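Local coordinates for PILD processed protein (Shewanella oneidensis, PDB 4D40) that probably serves as a subunit of type IV pili, the thin adhesive surface filaments of the bacterium, packing a long helix against an antiparallel sheet, at residues G4-A9 with P40-S45; Y12-A17 with L72-K77; G28-S33 with F53-K58. All coordinates share one frame; numbering follows the deposited sequence.

Contact 1: G4-A9 with P40-S45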
ATOM      1  N   GLY A   4       9.894   4.496  12.109  1.00 31.16           N
ATOM      2  CA  GLY A   4       8.577   5.057  12.354  1.00 38.47           C
ATOM      3  C   GLY A   4       7.869   5.441  11.068  1.00 33.69           C
ATOM      4  O   GLY A   4       6.661   5.235  10.918  1.00 28.75           O
ATOM      5  N   ARG A   5       8.625   5.996  10.126  1.00 25.93           N
ATOM      6  CA  ARG A   5       8.053   6.424   8.859  1.00 26.74           C
ATOM      7  C   ARG A   5       7.655   5.235   7.983  1.00 23.76           C
ATOM      8  O   ARG A   5       6.699   5.325   7.214  1.00 24.88           O
ATOM      9  CB  ARG A   5       9.035   7.326   8.115  1.00 27.84           C
ATOM     10  CG  ARG A   5       9.229   8.671   8.787  1.00 30.61           C
ATOM     11  CD  ARG A   5       9.950   9.630   7.879  1.00 38.39           C
ATOM     12  NE  ARG A   5      11.329   9.223   7.629  1.00 39.57           N
ATOM     13  CZ  ARG A   5      12.400   9.749   8.219  1.00 47.82           C
ATOM     14  NH1 ARG A   5      12.278  10.722   9.115  1.00 45.83           N
ATOM     15  NH2 ARG A   5      13.608   9.300   7.907  1.00 51.13           N
ATOM     16  N   ARG A   6       8.391   4.133   8.098  1.00 24.61           N
ATOM     17  CA  ARG A   6       8.016   2.891   7.427  1.00 22.00           C
ATOM     18  C   ARG A   6       6.667   2.421   7.960  1.00 26.85           C
ATOM     19  O   ARG A   6       5.787   2.019   7.199  1.00 23.98           O
ATOM     20  CB  ARG A   6       9.079   1.806   7.638  1.00 24.46           C
ATOM     21  CG  ARG A   6       8.839   0.528   6.822  1.00 25.42           C
ATOM     22  CD  ARG A   6       9.356  -0.710   7.545  1.00 26.28           C
ATOM     23  NE  ARG A   6      10.747  -0.572   7.945  1.00 30.48           N
ATOM     24  CZ  ARG A   6      11.331  -1.273   8.913  1.00 36.79           C
ATOM     25  NH1 ARG A   6      10.652  -2.187   9.595  1.00 36.58           N
ATOM     26  NH2 ARG A   6      12.607  -1.061   9.198  1.00 34.59           N
ATOM     27  N   PHE A   7       6.502   2.487   9.275  1.00 28.54           N
ATOM     28  CA  PHE A   7       5.274   2.004   9.892  1.00 26.82           C
ATOM     29  C   PHE A   7       4.113   2.950   9.574  1.00 27.16           C
ATOM     30  O   PHE A   7       2.976   2.501   9.391  1.00 27.87           O
ATOM     31  CB  PHE A   7       5.456   1.843  11.404  1.00 29.84           C
ATOM     32  CG  PHE A   7       6.406   0.731  11.797  1.00 31.01           C
ATOM     33  CD1 PHE A   7       6.480  -0.448  11.064  1.00 30.49           C
ATOM     34  CD2 PHE A   7       7.218   0.864  12.908  1.00 34.62           C
ATOM     35  CE1 PHE A   7       7.348  -1.460  11.427  1.00 30.25           C
ATOM     36  CE2 PHE A   7       8.092  -0.149  13.279  1.00 35.03           C
ATOM     37  CZ  PHE A   7       8.152  -1.312  12.539  1.00 32.55           C
ATOM     38  N   ASP A   8       4.400   4.249   9.494  1.00 27.49           N
ATOM     39  CA  ASP A   8       3.411   5.228   9.037  1.00 27.72           C
ATOM     40  C   ASP A   8       2.907   4.883   7.641  1.00 25.61           C
ATOM     41  O   ASP A   8       1.711   4.946   7.362  1.00 26.76           O
ATOM     42  CB  ASP A   8       3.997   6.642   9.017  1.00 27.67           C
ATOM     43  CG  ASP A   8       4.155   7.239  10.400  1.00 37.21           C
ATOM     44  OD1 ASP A   8       3.542   6.727  11.364  1.00 39.88           O
ATOM     45  OD2 ASP A   8       4.895   8.237  10.512  1.00 37.03           O
ATOM     46  N   ALA A   9       3.835   4.542   6.755  1.00 23.69           N
ATOM     47  CA  ALA A   9       3.481   4.165   5.391  1.00 21.39           C
ATOM     48  C   ALA A   9       2.628   2.904   5.382  1.00 22.70           C
ATOM     49  O   ALA A   9       1.650   2.807   4.636  1.00 20.87           O
ATOM     50  CB  ALA A   9       4.741   3.967   4.556  1.00 20.79           C
ATOM     51  N   PRO A  40       7.413  13.237   1.577  1.00 26.42           N
ATOM     52  CA  PRO A  40       8.822  13.339   1.185  1.00 29.30           C
ATOM     53  C   PRO A  40       9.569  12.006   1.261  1.00 29.39           C
ATOM     54  O   PRO A  40      10.674  11.903   0.719  1.00 28.89           O
ATOM     55  CB  PRO A  40       9.393  14.333   2.197  1.00 32.45           C
ATOM     56  CG  PRO A  40       8.216  15.126   2.656  1.00 36.73           C
ATOM     57  CD  PRO A  40       7.074  14.168   2.668  1.00 30.35           C
ATOM     58  N   TYR A  41       8.959  11.010   1.902  1.00 27.50           N
ATOM     59  CA  TYR A  41       9.634   9.753   2.215  1.00 31.59           C
ATOM     60  C   TYR A  41       9.124   8.550   1.430  1.00 22.93           C
ATOM     61  O   TYR A  41       9.879   7.600   1.207  1.00 23.52           O
ATOM     62  CB  TYR A  41       9.499   9.464   3.706  1.00 23.76           C
ATOM     63  CG  TYR A  41      10.073  10.560   4.564  1.00 26.34           C
ATOM     64  CD1 TYR A  41      11.440  10.666   4.744  1.00 31.65           C
ATOM     65  CD2 TYR A  41       9.251  11.483   5.190  1.00 33.34           C
ATOM     66  CE1 TYR A  41      11.981  11.662   5.526  1.00 38.94           C
ATOM     67  CE2 TYR A  41       9.784  12.489   5.978  1.00 32.11           C
ATOM     68  CZ  TYR A  41      11.150  12.568   6.140  1.00 38.21           C
ATOM     69  OH  TYR A  41      11.701  13.552   6.922  1.00 41.80           O
ATOM     70  N   TYR A  42       7.863   8.590   1.013  1.00 23.15           N
ATOM     71  CA  TYR A  42       7.281   7.502   0.235  1.00 21.35           C
ATOM     72  C   TYR A  42       6.386   8.010  -0.881  1.00 21.50           C
ATOM     73  O   TYR A  42       5.679   9.011  -0.729  1.00 22.52           O
ATOM     74  CB  TYR A  42       6.458   6.551   1.122  1.00 19.89           C
ATOM     75  CG  TYR A  42       7.290   5.646   2.003  1.00 19.66           C
ATOM     76  CD1 TYR A  42       7.731   4.412   1.544  1.00 19.05           C
ATOM     77  CD2 TYR A  42       7.620   6.019   3.292  1.00 20.65           C
ATOM     78  CE1 TYR A  42       8.501   3.585   2.343  1.00 19.10           C
ATOM     79  CE2 TYR A  42       8.388   5.207   4.100  1.00 22.98           C
ATOM     80  CZ  TYR A  42       8.820   3.988   3.624  1.00 20.07           C
ATOM     81  OH  TYR A  42       9.581   3.179   4.429  1.00 22.12           O
ATOM     82  N   SER A  43       6.418   7.286  -1.993  1.00 20.83           N
ATOM     83  CA  SER A  43       5.508   7.498  -3.104  1.00 20.93           C
ATOM     84  C   SER A  43       4.556   6.320  -3.147  1.00 19.15           C
ATOM     85  O   SER A  43       4.996   5.175  -3.209  1.00 22.71           O
ATOM     86  CB  SER A  43       6.276   7.631  -4.417  1.00 24.13           C
ATOM     87  OG  SER A  43       7.184   8.708  -4.346  1.00 26.84           O
ATOM     88  N   PHE A  44       3.258   6.605  -3.101  1.00 22.15           N
ATOM     89  CA  PHE A  44       2.245   5.549  -3.038  1.00 17.57           C
ATOM     90  C   PHE A  44       1.557   5.342  -4.383  1.00 21.19           C
ATOM     91  O   PHE A  44       1.296   6.305  -5.110  1.00 24.05           O
ATOM     92  CB  PHE A  44       1.201   5.881  -1.975  1.00 20.26           C
ATOM     93  CG  PHE A  44       1.763   6.001  -0.591  1.00 23.82           C
ATOM     94  CD1 PHE A  44       1.878   4.888   0.228  1.00 22.52           C
ATOM     95  CD2 PHE A  44       2.182   7.228  -0.104  1.00 25.31           C
ATOM     96  CE1 PHE A  44       2.394   5.000   1.507  1.00 19.12           C
ATOM     97  CE2 PHE A  44       2.693   7.343   1.170  1.00 24.56           C
ATOM     98  CZ  PHE A  44       2.804   6.223   1.976  1.00 21.05           C
ATOM     99  N   SER A  45       1.265   4.085  -4.709  1.00 21.05           N
ATOM    100  CA  SER A  45       0.581   3.764  -5.951  1.00 20.48           C
ATOM    101  C   SER A  45      -0.464   2.679  -5.736  1.00 22.45           C
ATOM    102  O   SER A  45      -0.329   1.844  -4.845  1.00 19.15           O
ATOM    103  CB  SER A  45       1.585   3.313  -7.021  1.00 24.05           C
ATOM    104  OG  SER A  45       2.254   2.116  -6.636  1.00 26.33           O
TER
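Arg5 reaches out of helix 2-27 and lays its outer half on the ring of Tyr41. Its CB leaves the helix toward the 40-45 segment, with CG anti to the carbonyl carbon (chi1 -69°), and the chain runs on extended until a bend at chi3 turns the guanidinium flat over the tyrosine. CD sits almost exactly over the ring centre, 3.2 Å from the centroid of Tyr41, a close CH-pi contact. NE comes next, over the CD1 side of the same face, 3.2 Å from Tyr41 CD1. CZ lies off-centre above CE1, a cation-pi contact, while NH1 is carried out toward the phenol OH and NH2 stays near the ring rim, closest to Tyr41 CE1 and hydrogen-bonded elsewhere. Guanidinium and ring planes differ by only 6°, so this is a true parallel stack; Arg5 NE is also hydrogen-bonded to Gln65 OE1.

One turn deeper the chemistry becomes apolar. Ala9 CB rests over one face of the Tyr42 ring, 3.8 Å from its centroid, and also touches Phe44, 3.9 Å from its CZ. The phenol end of Tyr42 passes close to Arg6, with OH 3.4 Å from Arg6 CA, and that hydroxyl is hydrogen-bonded to Gln65 NE2. The Arg6 guanidinium leads off elsewhere, to a salt bridge with Asp67.

Helix 4-9 and strand 42-45 run nearly parallel, their axes 10.5 Å apart. This is the pilin scheme of a long N-terminal helix laid against an antiparallel sheet, here at outermost strand 42-48, whose inner neighbour, strand 55-61, touches Tyr42 and Phe44 through Ala59.

Contact 2: Y12-A17 with L72-K77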
ATOM      1  N   TYR A  12      -0.882   3.610   6.297  1.00 23.60           N
ATOM      2  CA  TYR A  12      -1.607   4.294   5.236  1.00 22.82           C
ATOM      3  C   TYR A  12      -2.017   3.312   4.154  1.00 20.09           C
ATOM      4  O   TYR A  12      -3.091   3.450   3.570  1.00 23.57           O
ATOM      5  CB  TYR A  12      -0.758   5.414   4.643  1.00 22.63           C
ATOM      6  CG  TYR A  12      -1.464   6.228   3.586  1.00 28.65           C
ATOM      7  CD1 TYR A  12      -2.632   6.907   3.876  1.00 29.48           C
ATOM      8  CD2 TYR A  12      -0.948   6.336   2.301  1.00 28.75           C
ATOM      9  CE1 TYR A  12      -3.279   7.659   2.920  1.00 30.48           C
ATOM     10  CE2 TYR A  12      -1.589   7.090   1.338  1.00 31.26           C
ATOM     11  CZ  TYR A  12      -2.755   7.751   1.655  1.00 29.45           C
ATOM     12  OH  TYR A  12      -3.399   8.509   0.706  1.00 31.89           O
ATOM     13  N   LEU A  13      -1.160   2.333   3.878  1.00 20.57           N
ATOM     14  CA  LEU A  13      -1.512   1.267   2.939  1.00 18.46           C
ATOM     15  C   LEU A  13      -2.725   0.516   3.466  1.00 20.26           C
ATOM     16  O   LEU A  13      -3.606   0.138   2.694  1.00 20.66           O
ATOM     17  CB  LEU A  13      -0.346   0.306   2.724  1.00 20.44           C
ATOM     18  CG  LEU A  13       0.870   0.902   2.002  1.00 22.74           C
ATOM     19  CD1 LEU A  13       2.024  -0.079   2.013  1.00 22.82           C
ATOM     20  CD2 LEU A  13       0.517   1.268   0.588  1.00 21.79           C
ATOM     21  N   VAL A  14      -2.771   0.320   4.781  1.00 19.54           N
ATOM     22  CA  VAL A  14      -3.855  -0.447   5.393  1.00 19.47           C
ATOM     23  C   VAL A  14      -5.180   0.303   5.291  1.00 25.02           C
ATOM     24  O   VAL A  14      -6.179  -0.272   4.865  1.00 21.54           O
ATOM     25  CB  VAL A  14      -3.527  -0.792   6.864  1.00 21.90           C
ATOM     26  CG1 VAL A  14      -4.769  -1.262   7.633  1.00 22.53           C
ATOM     27  CG2 VAL A  14      -2.454  -1.864   6.903  1.00 24.11           C
ATOM     28  N   THR A  15      -5.206   1.582   5.653  1.00 24.14           N
ATOM     29  CA  THR A  15      -6.468   2.316   5.585  1.00 23.91           C
ATOM     30  C   THR A  15      -6.880   2.466   4.117  1.00 23.49           C
ATOM     31  O   THR A  15      -8.070   2.509   3.798  1.00 22.41           O
ATOM     32  CB  THR A  15      -6.389   3.687   6.282  1.00 33.16           C
ATOM     33  OG1 THR A  15      -5.286   4.434   5.773  1.00 32.12           O
ATOM     34  CG2 THR A  15      -6.224   3.505   7.781  1.00 39.01           C
ATOM     35  N   SER A  16      -5.900   2.502   3.220  1.00 20.30           N
ATOM     36  CA  SER A  16      -6.199   2.538   1.792  1.00 17.53           C
ATOM     37  C   SER A  16      -6.847   1.238   1.328  1.00 18.14           C
ATOM     38  O   SER A  16      -7.809   1.264   0.558  1.00 18.07           O
ATOM     39  CB  SER A  16      -4.937   2.812   0.985  1.00 18.57           C
ATOM     40  OG  SER A  16      -4.458   4.124   1.262  1.00 21.59           O
ATOM     41  N   ALA A  17      -6.331   0.110   1.805  1.00 19.14           N
ATOM     42  CA  ALA A  17      -6.896  -1.191   1.456  1.00 16.22           C
ATOM     43  C   ALA A  17      -8.315  -1.317   2.002  1.00 19.30           C
ATOM     44  O   ALA A  17      -9.175  -1.952   1.381  1.00 18.13           O
ATOM     45  CB  ALA A  17      -6.021  -2.326   1.997  1.00 21.73           C
ATOM     46  N   LEU A  72       7.376  -1.353   0.006  1.00 23.33           N
ATOM     47  CA  LEU A  72       6.369  -2.099   0.743  1.00 21.44           C
ATOM     48  C   LEU A  72       5.163  -2.300  -0.147  1.00 22.31           C
ATOM     49  O   LEU A  72       4.775  -1.391  -0.869  1.00 22.28           O
ATOM     50  CB  LEU A  72       5.953  -1.350   2.002  1.00 21.25           C
ATOM     51  CG  LEU A  72       7.080  -0.776   2.847  1.00 21.40           C
ATOM     52  CD1 LEU A  72       6.507   0.233   3.827  1.00 23.71           C
ATOM     53  CD2 LEU A  72       7.831  -1.872   3.570  1.00 27.08           C
ATOM     54  N   SER A  73       4.559  -3.479  -0.111  1.00 20.78           N
ATOM     55  CA  SER A  73       3.322  -3.663  -0.850  1.00 19.60           C
ATOM     56  C   SER A  73       2.311  -4.469  -0.062  1.00 22.62           C
ATOM     57  O   SER A  73       2.656  -5.214   0.856  1.00 21.79           O
ATOM     58  CB  SER A  73       3.578  -4.337  -2.197  1.00 21.76           C
ATOM     59  OG  SER A  73       3.961  -5.684  -2.033  1.00 26.13           O
ATOM     60  N   LEU A  74       1.059  -4.290  -0.463  1.00 19.75           N
ATOM     61  CA  LEU A  74      -0.099  -4.915   0.162  1.00 19.69           C
ATOM     62  C   LEU A  74      -1.118  -5.191  -0.938  1.00 21.28           C
ATOM     63  O   LEU A  74      -1.479  -4.274  -1.671  1.00 19.04           O
ATOM     64  CB  LEU A  74      -0.679  -3.995   1.235  1.00 18.79           C
ATOM     65  CG  LEU A  74      -2.008  -4.391   1.879  1.00 21.94           C
ATOM     66  CD1 LEU A  74      -1.900  -5.776   2.462  1.00 29.99           C
ATOM     67  CD2 LEU A  74      -2.395  -3.383   2.955  1.00 29.29           C
ATOM     68  N   ASP A  75      -1.577  -6.438  -1.069  1.00 22.72           N
ATOM     69  CA  ASP A  75      -2.539  -6.775  -2.124  1.00 19.16           C
ATOM     70  C   ASP A  75      -3.940  -7.069  -1.585  1.00 18.66           C
ATOM     71  O   ASP A  75      -4.206  -6.958  -0.383  1.00 23.53           O
ATOM     72  CB  ASP A  75      -2.039  -7.960  -2.975  1.00 23.34           C
ATOM     73  CG  ASP A  75      -2.069  -9.299  -2.248  1.00 30.61           C
ATOM     74  OD1 ASP A  75      -2.632  -9.410  -1.143  1.00 25.09           O
ATOM     75  OD2 ASP A  75      -1.526 -10.267  -2.822  1.00 32.86           O
ATOM     76  N   HIS A  76      -4.822  -7.448  -2.498  1.00 22.18           N
ATOM     77  CA  HIS A  76      -6.233  -7.678  -2.191  1.00 23.58           C
ATOM     78  C   HIS A  76      -6.473  -8.881  -1.284  1.00 25.69           C
ATOM     79  O   HIS A  76      -7.588  -9.071  -0.783  1.00 26.79           O
ATOM     80  CB  HIS A  76      -7.018  -7.871  -3.488  1.00 25.93           C
ATOM     81  CG  HIS A  76      -6.477  -8.962  -4.360  1.00 23.86           C
ATOM     82  ND1 HIS A  76      -5.300  -8.836  -5.064  1.00 25.51           N
ATOM     83  CD2 HIS A  76      -6.948 -10.202  -4.639  1.00 24.58           C
ATOM     84  CE1 HIS A  76      -5.070  -9.947  -5.741  1.00 28.45           C
ATOM     85  NE2 HIS A  76      -6.053 -10.792  -5.499  1.00 27.88           N
ATOM     86  N   LYS A  77      -5.446  -9.703  -1.101  1.00 25.74           N
ATOM     87  CA  LYS A  77      -5.542 -10.881  -0.238  1.00 31.65           C
ATOM     88  C   LYS A  77      -4.935 -10.622   1.138  1.00 31.16           C
ATOM     89  O   LYS A  77      -4.944 -11.495   2.006  1.00 33.22           O
ATOM     90  CB  LYS A  77      -4.847 -12.074  -0.892  1.00 38.71           C
ATOM     91  CG  LYS A  77      -5.432 -12.466  -2.238  1.00 56.36           C
ATOM     92  CD  LYS A  77      -4.635 -13.581  -2.899  1.00 78.05           C
ATOM     93  CE  LYS A  77      -3.243 -13.120  -3.308  1.00 89.18           C
ATOM     94  NZ  LYS A  77      -2.504 -14.192  -4.022  1.00 97.45           N
TER
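Leu74 has CG anti to the backbone N (chi1 172°), and a chi2 of 56° then brings CD2 against the helix; Leu13 has CG anti to the carbonyl carbon, beside the backbone N, and an extended second torsion that carries CD1 toward the strand. These two leucines carry the contact. The methyl CD2 of Leu74 does most of the touching: it settles on the turn made by Leu13, Val14 and Ala17, 3.7 Å from the carbonyl oxygen of Leu13 and 3.9 Å from Ala17 CB. Val14 borders it from the flank, its CG2 4.2 Å from Leu74 CD2 although its CB points away from the strand. The Leu13 oxygen is already committed to the helix, accepting from Ala17 N at 2.9 Å, so the methyl simply lies against a satisfied carbonyl. Farther back along the strand, Leu13 CD1 meets Leu72 CB at 4.1 Å, the two side chains crossing at about a right angle.

Alternation along strand 72-75 decides which residues take part: Leu72 and Leu74 face the helix, while Ser73 and Asp75 point from its other side. This is the layering expected of a type IV pilin globular domain, in which the amphipathic helix lies along one face of the antiparallel sheet; the short helix and strand axes differ by 19° and approach to 9.2 Å. The packing carries on across the sheet, since Leu13 also touches Leu57 and Ala59 of strand 55-61 as well as Trp87, and Leu74 touches Arg80.

Past the strand the chain turns sharply. Asp75 OD1 accepts from Lys77 N at 2.8 Å, forming an Asx turn, and the donor comes from above the carboxylate plane; the same oxygen takes a second hydrogen bond, from Val79 N.

Contact 3: G28-S33 with F53-K58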
ATOM      1  N   GLY A  28     -18.672  -4.914  -6.359  1.00 25.63           N
ATOM      2  CA  GLY A  28     -18.281  -6.255  -6.761  1.00 23.72           C
ATOM      3  C   GLY A  28     -16.951  -6.303  -7.482  1.00 30.01           C
ATOM      4  O   GLY A  28     -16.519  -7.372  -7.915  1.00 24.24           O
ATOM      5  N   LEU A  29     -16.314  -5.138  -7.589  1.00 23.01           N
ATOM      6  CA  LEU A  29     -15.045  -4.964  -8.293  1.00 21.02           C
ATOM      7  C   LEU A  29     -14.233  -3.874  -7.607  1.00 26.69           C
ATOM      8  O   LEU A  29     -14.791  -3.024  -6.923  1.00 26.35           O
ATOM      9  CB  LEU A  29     -15.274  -4.579  -9.753  1.00 24.92           C
ATOM     10  CG  LEU A  29     -15.843  -5.620 -10.713  1.00 27.52           C
ATOM     11  CD1 LEU A  29     -16.132  -4.963 -12.048  1.00 37.79           C
ATOM     12  CD2 LEU A  29     -14.886  -6.793 -10.879  1.00 32.40           C
ATOM     13  N   TYR A  30     -12.919  -3.886  -7.796  1.00 23.45           N
ATOM     14  CA  TYR A  30     -12.093  -2.778  -7.320  1.00 20.31           C
ATOM     15  C   TYR A  30     -12.160  -1.633  -8.324  1.00 23.06           C
ATOM     16  O   TYR A  30     -12.463  -1.853  -9.494  1.00 23.83           O
ATOM     17  CB  TYR A  30     -10.652  -3.233  -7.090  1.00 20.13           C
ATOM     18  CG  TYR A  30     -10.527  -4.192  -5.936  1.00 18.18           C
ATOM     19  CD1 TYR A  30     -10.756  -3.767  -4.630  1.00 16.87           C
ATOM     20  CD2 TYR A  30     -10.194  -5.524  -6.146  1.00 19.26           C
ATOM     21  CE1 TYR A  30     -10.647  -4.643  -3.565  1.00 19.74           C
ATOM     22  CE2 TYR A  30     -10.085  -6.406  -5.085  1.00 19.91           C
ATOM     23  CZ  TYR A  30     -10.319  -5.962  -3.800  1.00 19.02           C
ATOM     24  OH  TYR A  30     -10.210  -6.843  -2.748  1.00 20.43           O
ATOM     25  N   PRO A  31     -11.886  -0.397  -7.868  1.00 20.39           N
ATOM     26  CA  PRO A  31     -11.986   0.778  -8.740  1.00 22.65           C
ATOM     27  C   PRO A  31     -10.832   0.922  -9.723  1.00 20.13           C
ATOM     28  O   PRO A  31      -9.762   0.359  -9.510  1.00 25.92           O
ATOM     29  CB  PRO A  31     -11.980   1.945  -7.752  1.00 21.62           C
ATOM     30  CG  PRO A  31     -11.234   1.427  -6.575  1.00 20.92           C
ATOM     31  CD  PRO A  31     -11.619  -0.019  -6.470  1.00 23.38           C
ATOM     32  N   ALA A  32     -11.061   1.701 -10.773  1.00 22.48           N
ATOM     33  CA  ALA A  32     -10.047   1.940 -11.791  1.00 24.49           C
ATOM     34  C   ALA A  32      -8.860   2.715 -11.227  1.00 29.70           C
ATOM     35  O   ALA A  32      -7.737   2.576 -11.714  1.00 28.72           O
ATOM     36  CB  ALA A  32     -10.648   2.688 -12.961  1.00 28.66           C
ATOM     37  N   SER A  33      -9.117   3.541 -10.215  1.00 23.88           N
ATOM     38  CA  SER A  33      -8.077   4.373  -9.607  1.00 24.28           C
ATOM     39  C   SER A  33      -8.377   4.698  -8.151  1.00 27.13           C
ATOM     40  O   SER A  33      -9.499   4.529  -7.689  1.00 27.68           O
ATOM     41  CB  SER A  33      -7.913   5.681 -10.389  1.00 34.70           C
ATOM     42  OG  SER A  33      -9.095   6.464 -10.336  1.00 35.25           O
ATOM     43  N   PHE A  53     -10.515  -7.669 -10.139  1.00 24.70           N
ATOM     44  CA  PHE A  53     -10.756  -8.543  -8.988  1.00 24.81           C
ATOM     45  C   PHE A  53      -9.578  -8.582  -8.010  1.00 23.38           C
ATOM     46  O   PHE A  53      -9.683  -9.187  -6.936  1.00 23.79           O
ATOM     47  CB  PHE A  53     -11.084  -9.962  -9.457  1.00 27.12           C
ATOM     48  CG  PHE A  53     -12.490 -10.120  -9.963  1.00 28.84           C
ATOM     49  CD1 PHE A  53     -13.567  -9.974  -9.106  1.00 29.00           C
ATOM     50  CD2 PHE A  53     -12.736 -10.427 -11.293  1.00 30.68           C
ATOM     51  CE1 PHE A  53     -14.868 -10.126  -9.570  1.00 30.88           C
ATOM     52  CE2 PHE A  53     -14.032 -10.577 -11.762  1.00 33.02           C
ATOM     53  CZ  PHE A  53     -15.098 -10.433 -10.897  1.00 32.59           C
ATOM     54  N   GLY A  54      -8.473  -7.937  -8.377  1.00 23.67           N
ATOM     55  CA  GLY A  54      -7.313  -7.826  -7.510  1.00 23.17           C
ATOM     56  C   GLY A  54      -6.696  -6.442  -7.556  1.00 22.41           C
ATOM     57  O   GLY A  54      -7.105  -5.606  -8.361  1.00 23.63           O
ATOM     58  N   PHE A  55      -5.716  -6.195  -6.689  1.00 20.07           N
ATOM     59  CA  PHE A  55      -4.932  -4.964  -6.748  1.00 19.38           C
ATOM     60  C   PHE A  55      -3.604  -5.106  -6.026  1.00 24.33           C
ATOM     61  O   PHE A  55      -3.392  -6.039  -5.253  1.00 20.03           O
ATOM     62  CB  PHE A  55      -5.704  -3.782  -6.138  1.00 18.96           C
ATOM     63  CG  PHE A  55      -5.870  -3.863  -4.641  1.00 17.75           C
ATOM     64  CD1 PHE A  55      -4.844  -3.503  -3.786  1.00 17.94           C
ATOM     65  CD2 PHE A  55      -7.070  -4.293  -4.087  1.00 20.97           C
ATOM     66  CE1 PHE A  55      -4.997  -3.573  -2.419  1.00 20.96           C
ATOM     67  CE2 PHE A  55      -7.228  -4.361  -2.726  1.00 21.23           C
ATOM     68  CZ  PHE A  55      -6.186  -3.999  -1.885  1.00 19.69           C
ATOM     69  N   SER A  56      -2.725  -4.142  -6.272  1.00 19.45           N
ATOM     70  CA  SER A  56      -1.500  -3.990  -5.508  1.00 20.97           C
ATOM     71  C   SER A  56      -1.353  -2.541  -5.081  1.00 20.79           C
ATOM     72  O   SER A  56      -1.375  -1.637  -5.920  1.00 21.57           O
ATOM     73  CB  SER A  56      -0.284  -4.409  -6.326  1.00 20.05           C
ATOM     74  OG  SER A  56       0.911  -4.085  -5.630  1.00 21.01           O
ATOM     75  N   LEU A  57      -1.215  -2.337  -3.775  1.00 16.45           N
ATOM     76  CA  LEU A  57      -0.858  -1.036  -3.217  1.00 17.67           C
ATOM     77  C   LEU A  57       0.624  -1.062  -2.902  1.00 18.92           C
ATOM     78  O   LEU A  57       1.105  -2.029  -2.306  1.00 18.74           O
ATOM     79  CB  LEU A  57      -1.660  -0.735  -1.947  1.00 19.14           C
ATOM     80  CG  LEU A  57      -3.108  -0.296  -2.124  1.00 17.41           C
ATOM     81  CD1 LEU A  57      -3.865  -0.411  -0.798  1.00 21.30           C
ATOM     82  CD2 LEU A  57      -3.157   1.130  -2.650  1.00 19.64           C
ATOM     83  N   LYS A  58       1.360  -0.023  -3.296  1.00 18.07           N
ATOM     84  CA  LYS A  58       2.781   0.021  -2.983  1.00 16.36           C
ATOM     85  C   LYS A  58       3.181   1.340  -2.365  1.00 21.33           C
ATOM     86  O   LYS A  58       2.599   2.386  -2.659  1.00 21.59           O
ATOM     87  CB  LYS A  58       3.639  -0.215  -4.225  1.00 20.88           C
ATOM     88  CG  LYS A  58       3.424  -1.570  -4.873  1.00 21.48           C
ATOM     89  CD  LYS A  58       4.423  -1.798  -5.989  1.00 27.58           C
ATOM     90  CE  LYS A  58       4.498  -3.259  -6.371  1.00 35.29           C
ATOM     91  NZ  LYS A  58       3.238  -3.685  -7.021  1.00 33.06           N
TER
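The phenol OH of Tyr30 is held by one hydrogen bond, to Glu21 OE2 of helix 2-27, and that grip fixes the far end of a ring buried between loop and strand. Phe55 meets this ring in a T-shaped pair: the CD2-CE2 edge of Phe55 stands over the centre of the Tyr30 face, with planes at 84° and centroids 4.8 Å apart. Phe55 gets there from the crowded rotamer, CG between the backbone N and the carbonyl carbon (chi1 70°). The edge of Tyr30 lies along the backbone of the other segment, CE2 3.4 Å from Phe53 O and CD2 3.7 Å from Gly54 N.

Nearer the surface, Leu29 CD2 sits over one face of the Phe53 ring, 3.7 Å from its centroid, a CH-pi contact. Gly28, with positive phi (85°), is where the chain leaves helical geometry.

Segment 28-33 thus begins the connection from the long helix to the first strand, the alpha-beta loop of type IV pilins, here held to the turn before strand 55-61, with Leu20 of the helix touching Phe55 and Tyr46 of strand 42-48 also touching Tyr30.

Contacts 1 and 2 share helix 2-27, laying successive parts of it on one sheet, and meet where Phe44 touches Tyr12 and Leu13, and Arg6 touches Leu72. Contact 2 is the core, close to the centre of the chain, and its side-chain contacts are all aliphatic. Contacts 1 and 3 lie farther out, about 20 Å apart between centres on opposite sides of that centre, and both mix buried aromatic packing with a more exposed margin: a cationic stack in 4-9 with 40-45, a leucine on a phenylalanine face in 28-33 with 53-58. The sheet ties all three together, strand 55-61 pairing with 42-48 on one side and 72-75 on the other.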